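Local atomic coordinates of adhesion and penetration protein autotransporter (Haemophilus influenzae, PDB entry 3SYJ), a protein that promotes bacterial adherence to and invasion of host cells, drives bacterial aggregation by self-association, and is probably a serine protease. Residues Q66-A72 against D115-L121. Numbering follows the deposited sequence.
Sequences QYIVSVA and DYHNPRL
Residues 66-72 and 115-121 run antiparallel, with end-to-end directions 155° apart. The first is extended over 67-71 and turns at A72 (phi/psi -59/-35). Q66 sits opposite L121, I68 opposite P119 and V71 opposite Y116. I68 has the largest covered area. I68 N donates to P119 O (3.0 Å). With chi1 p and chi2 t, I68 CG1 lies 3.4 Å from P119 CB and I68 CG2 4.0 Å from L121 CD1. P119 N, 3.4 Å from I68 O, has no hydrogen to return the bond. Q66 and L121 are covered nearly as much; here L121 N donates to Q66 O (2.8 Å). S70 and H117 form a hydrogen-bonded pair: S70 N to H117 O (3.2 Å) and H117 N to S70 O (3.0 Å). With H117 chi1 p, A72 CA lies over the H117 ring face, 4.1 Å from that ring's centroid, a CH-pi contact. V69 CG2 packs 3.7 Å from Y116 CZ. D115 OD1 lies 3.4 Å from V71 CB. D115 OD2 is hydrogen-bonded to H73 ND1 and salt-bridged to R239. V71 approaches S218, the active-site serine by similarity. H73 directly follows A72, so the segments bring H73 and D115 together, consistent with the Ser-His-Asp catalytic triad in the protease domain of the Hap passenger, a chymotrypsin-like S6 peptidase.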
ATOM      1  N   GLN A  66      59.639  26.878  -1.000  1.00 20.08           N
ATOM      2  CA  GLN A  66      60.883  26.299  -1.512  1.00 17.99           C
ATOM      3  C   GLN A  66      62.032  26.361  -0.507  1.00 18.51           C
ATOM      4  O   GLN A  66      63.191  26.432  -0.899  1.00 18.43           O
ATOM      5  CB  GLN A  66      61.297  26.945  -2.849  1.00 16.37           C
ATOM      6  CG  GLN A  66      61.531  28.462  -2.804  1.00 22.04           C
ATOM      7  CD  GLN A  66      62.094  29.035  -4.120  1.00 22.50           C
ATOM      8  OE1 GLN A  66      62.639  28.303  -4.954  1.00 19.39           O
ATOM      9  NE2 GLN A  66      61.966  30.352  -4.298  1.00 24.75           N
ATOM     10  N   TYR A  67      61.716  26.334   0.787  1.00 20.37           N
ATOM     11  CA  TYR A  67      62.758  26.358   1.816  1.00 21.76           C
ATOM     12  C   TYR A  67      62.563  25.307   2.913  1.00 22.04           C
ATOM     13  O   TYR A  67      61.444  25.039   3.350  1.00 19.60           O
ATOM     14  CB  TYR A  67      62.881  27.744   2.450  1.00 18.42           C
ATOM     15  CG  TYR A  67      63.310  28.822   1.492  1.00 21.71           C
ATOM     16  CD1 TYR A  67      64.648  29.151   1.343  1.00 20.70           C
ATOM     17  CD2 TYR A  67      62.372  29.514   0.737  1.00 21.20           C
ATOM     18  CE1 TYR A  67      65.042  30.139   0.470  1.00 22.47           C
ATOM     19  CE2 TYR A  67      62.753  30.505  -0.143  1.00 22.26           C
ATOM     20  CZ  TYR A  67      64.089  30.814  -0.273  1.00 26.20           C
ATOM     21  OH  TYR A  67      64.478  31.799  -1.148  1.00 27.03           O
ATOM     22  N   ILE A  68      63.668  24.715   3.349  1.00 19.92           N
ATOM     23  CA  ILE A  68      63.647  23.781   4.464  1.00 16.01           C
ATOM     24  C   ILE A  68      64.591  24.270   5.544  1.00 19.26           C
ATOM     25  O   ILE A  68      65.315  25.255   5.357  1.00 18.96           O
ATOM     26  CB  ILE A  68      64.065  22.366   4.036  1.00 18.83           C
ATOM     27  CG1 ILE A  68      65.421  22.400   3.324  1.00 16.26           C
ATOM     28  CG2 ILE A  68      62.994  21.751   3.149  1.00 15.50           C
ATOM     29  CD1 ILE A  68      65.978  21.029   3.012  1.00 14.24           C
ATOM     30  N   VAL A  69      64.576  23.585   6.682  1.00 22.52           N
ATOM     31  CA  VAL A  69      65.462  23.917   7.794  1.00 17.56           C
ATOM     32  C   VAL A  69      66.090  22.640   8.334  1.00 16.98           C
ATOM     33  O   VAL A  69      65.445  21.591   8.370  1.00 15.67           O
ATOM     34  CB  VAL A  69      64.718  24.664   8.913  1.00 17.44           C
ATOM     35  CG1 VAL A  69      63.820  23.716   9.697  1.00 14.12           C
ATOM     36  CG2 VAL A  69      65.703  25.341   9.838  1.00 20.20           C
ATOM     37  N   SER A  70      67.356  22.728   8.729  1.00 17.82           N
ATOM     38  CA  SER A  70      68.097  21.586   9.260  1.00 20.53           C
ATOM     39  C   SER A  70      69.388  22.100   9.886  1.00 20.94           C
ATOM     40  O   SER A  70      69.587  23.308   9.964  1.00 24.37           O
ATOM     41  CB  SER A  70      68.404  20.579   8.149  1.00 17.46           C
ATOM     42  OG  SER A  70      68.898  19.362   8.674  1.00 16.74           O
ATOM     43  N   VAL A  71      70.260  21.200  10.339  1.00 22.93           N
ATOM     44  CA  VAL A  71      71.558  21.621  10.872  1.00 22.01           C
ATOM     45  C   VAL A  71      72.615  21.680   9.761  1.00 21.05           C
ATOM     46  O   VAL A  71      72.590  20.882   8.819  1.00 19.27           O
ATOM     47  CB  VAL A  71      72.060  20.702  12.048  1.00 26.70           C
ATOM     48  CG1 VAL A  71      71.234  20.921  13.316  1.00 16.56           C
ATOM     49  CG2 VAL A  71      72.063  19.231  11.643  1.00 21.08           C
ATOM     50  N   ALA A  72      73.539  22.630   9.876  1.00 22.01           N
ATOM     51  CA  ALA A  72      74.631  22.760   8.914  1.00 21.06           C
ATOM     52  C   ALA A  72      75.492  21.505   8.826  1.00 26.11           C
ATOM     53  O   ALA A  72      75.993  21.167   7.750  1.00 26.09           O
ATOM     54  CB  ALA A  72      75.498  23.965   9.249  1.00 20.75           C
ATOM     55  N   ASP A 115      75.630  25.909  13.643  1.00 26.63           N
ATOM     56  CA  ASP A 115      75.158  24.595  13.208  1.00 27.54           C
ATOM     57  C   ASP A 115      73.675  24.732  12.857  1.00 28.90           C
ATOM     58  O   ASP A 115      72.791  24.301  13.607  1.00 25.61           O
ATOM     59  CB  ASP A 115      75.376  23.540  14.296  1.00 28.48           C
ATOM     60  CG  ASP A 115      75.315  22.114  13.764  1.00 29.54           C
ATOM     61  OD1 ASP A 115      75.159  21.919  12.537  1.00 27.55           O
ATOM     62  OD2 ASP A 115      75.428  21.181  14.585  1.00 29.98           O
ATOM     63  N   TYR A 116      73.415  25.357  11.714  1.00 25.06           N
ATOM     64  CA  TYR A 116      72.062  25.726  11.331  1.00 24.19           C
ATOM     65  C   TYR A 116      72.078  26.180   9.886  1.00 22.05           C
ATOM     66  O   TYR A 116      72.907  27.003   9.509  1.00 22.12           O
ATOM     67  CB  TYR A 116      71.583  26.873  12.221  1.00 23.18           C
ATOM     68  CG  TYR A 116      70.128  27.253  12.050  1.00 20.83           C
ATOM     69  CD1 TYR A 116      69.211  27.003  13.056  1.00 21.57           C
ATOM     70  CD2 TYR A 116      69.675  27.870  10.886  1.00 23.28           C
ATOM     71  CE1 TYR A 116      67.882  27.353  12.916  1.00 25.18           C
ATOM     72  CE2 TYR A 116      68.342  28.226  10.735  1.00 22.02           C
ATOM     73  CZ  TYR A 116      67.452  27.961  11.755  1.00 22.89           C
ATOM     74  OH  TYR A 116      66.129  28.302  11.632  1.00 21.68           O
ATOM     75  N   HIS A 117      71.179  25.642   9.070  1.00 22.03           N
ATOM     76  CA  HIS A 117      71.044  26.138   7.699  1.00 21.66           C
ATOM     77  C   HIS A 117      69.603  26.109   7.158  1.00 22.53           C
ATOM     78  O   HIS A 117      68.760  25.348   7.639  1.00 23.08           O
ATOM     79  CB  HIS A 117      72.031  25.448   6.736  1.00 19.33           C
ATOM     80  CG  HIS A 117      71.725  24.009   6.455  1.00 18.67           C
ATOM     81  ND1 HIS A 117      72.630  23.165   5.847  1.00 20.13           N
ATOM     82  CD2 HIS A 117      70.622  23.261   6.701  1.00 21.04           C
ATOM     83  CE1 HIS A 117      72.098  21.960   5.725  1.00 17.77           C
ATOM     84  NE2 HIS A 117      70.880  21.991   6.235  1.00 18.24           N
ATOM     85  N   ASN A 118      69.341  26.953   6.160  1.00 21.78           N
ATOM     86  CA  ASN A 118      68.017  27.102   5.555  1.00 19.73           C
ATOM     87  C   ASN A 118      68.047  26.863   4.047  1.00 22.77           C
ATOM     88  O   ASN A 118      67.944  27.808   3.266  1.00 19.25           O
ATOM     89  CB  ASN A 118      67.479  28.506   5.814  1.00 19.04           C
ATOM     90  CG  ASN A 118      66.507  28.558   6.969  1.00 24.23           C
ATOM     91  OD1 ASN A 118      65.534  27.805   7.007  1.00 34.14           O
ATOM     92  ND2 ASN A 118      66.751  29.461   7.908  1.00 22.81           N
ATOM     93  N   PRO A 119      68.192  25.597   3.631  1.00 19.60           N
ATOM     94  CA  PRO A 119      68.334  25.247   2.215  1.00 16.29           C
ATOM     95  C   PRO A 119      67.174  25.729   1.350  1.00 20.83           C
ATOM     96  O   PRO A 119      66.013  25.703   1.767  1.00 20.29           O
ATOM     97  CB  PRO A 119      68.368  23.717   2.232  1.00 16.41           C
ATOM     98  CG  PRO A 119      68.859  23.364   3.589  1.00 20.66           C
ATOM     99  CD  PRO A 119      68.303  24.421   4.507  1.00 18.80           C
ATOM    100  N   ARG A 120      67.514  26.176   0.144  1.00 20.90           N
ATOM    101  CA  ARG A 120      66.543  26.547  -0.876  1.00 19.36           C
ATOM    102  C   ARG A 120      66.439  25.380  -1.860  1.00 18.94           C
ATOM    103  O   ARG A 120      67.454  24.799  -2.247  1.00 19.68           O
ATOM    104  CB  ARG A 120      67.014  27.818  -1.593  1.00 22.10           C
ATOM    105  CG  ARG A 120      66.071  28.378  -2.644  1.00 20.44           C
ATOM    106  CD  ARG A 120      66.742  29.497  -3.432  1.00 21.38           C
ATOM    107  NE  ARG A 120      65.774  30.306  -4.167  1.00 24.90           N
ATOM    108  CZ  ARG A 120      66.055  31.007  -5.264  1.00 26.01           C
ATOM    109  NH1 ARG A 120      67.282  31.004  -5.767  1.00 20.90           N
ATOM    110  NH2 ARG A 120      65.103  31.709  -5.865  1.00 21.48           N
ATOM    111  N   LEU A 121      65.212  25.027  -2.236  1.00 18.49           N
ATOM    112  CA  LEU A 121      64.951  23.915  -3.149  1.00 15.50           C
ATOM    113  C   LEU A 121      64.747  24.434  -4.567  1.00 16.55           C
ATOM    114  O   LEU A 121      64.458  25.604  -4.760  1.00 16.42           O
ATOM    115  CB  LEU A 121      63.712  23.152  -2.692  1.00 14.14           C
ATOM    116  CG  LEU A 121      63.785  22.664  -1.245  1.00 16.14           C
ATOM    117  CD1 LEU A 121      62.485  21.978  -0.833  1.00 14.79           C
ATOM    118  CD2 LEU A 121      64.968  21.735  -1.069  1.00 13.35           C
TER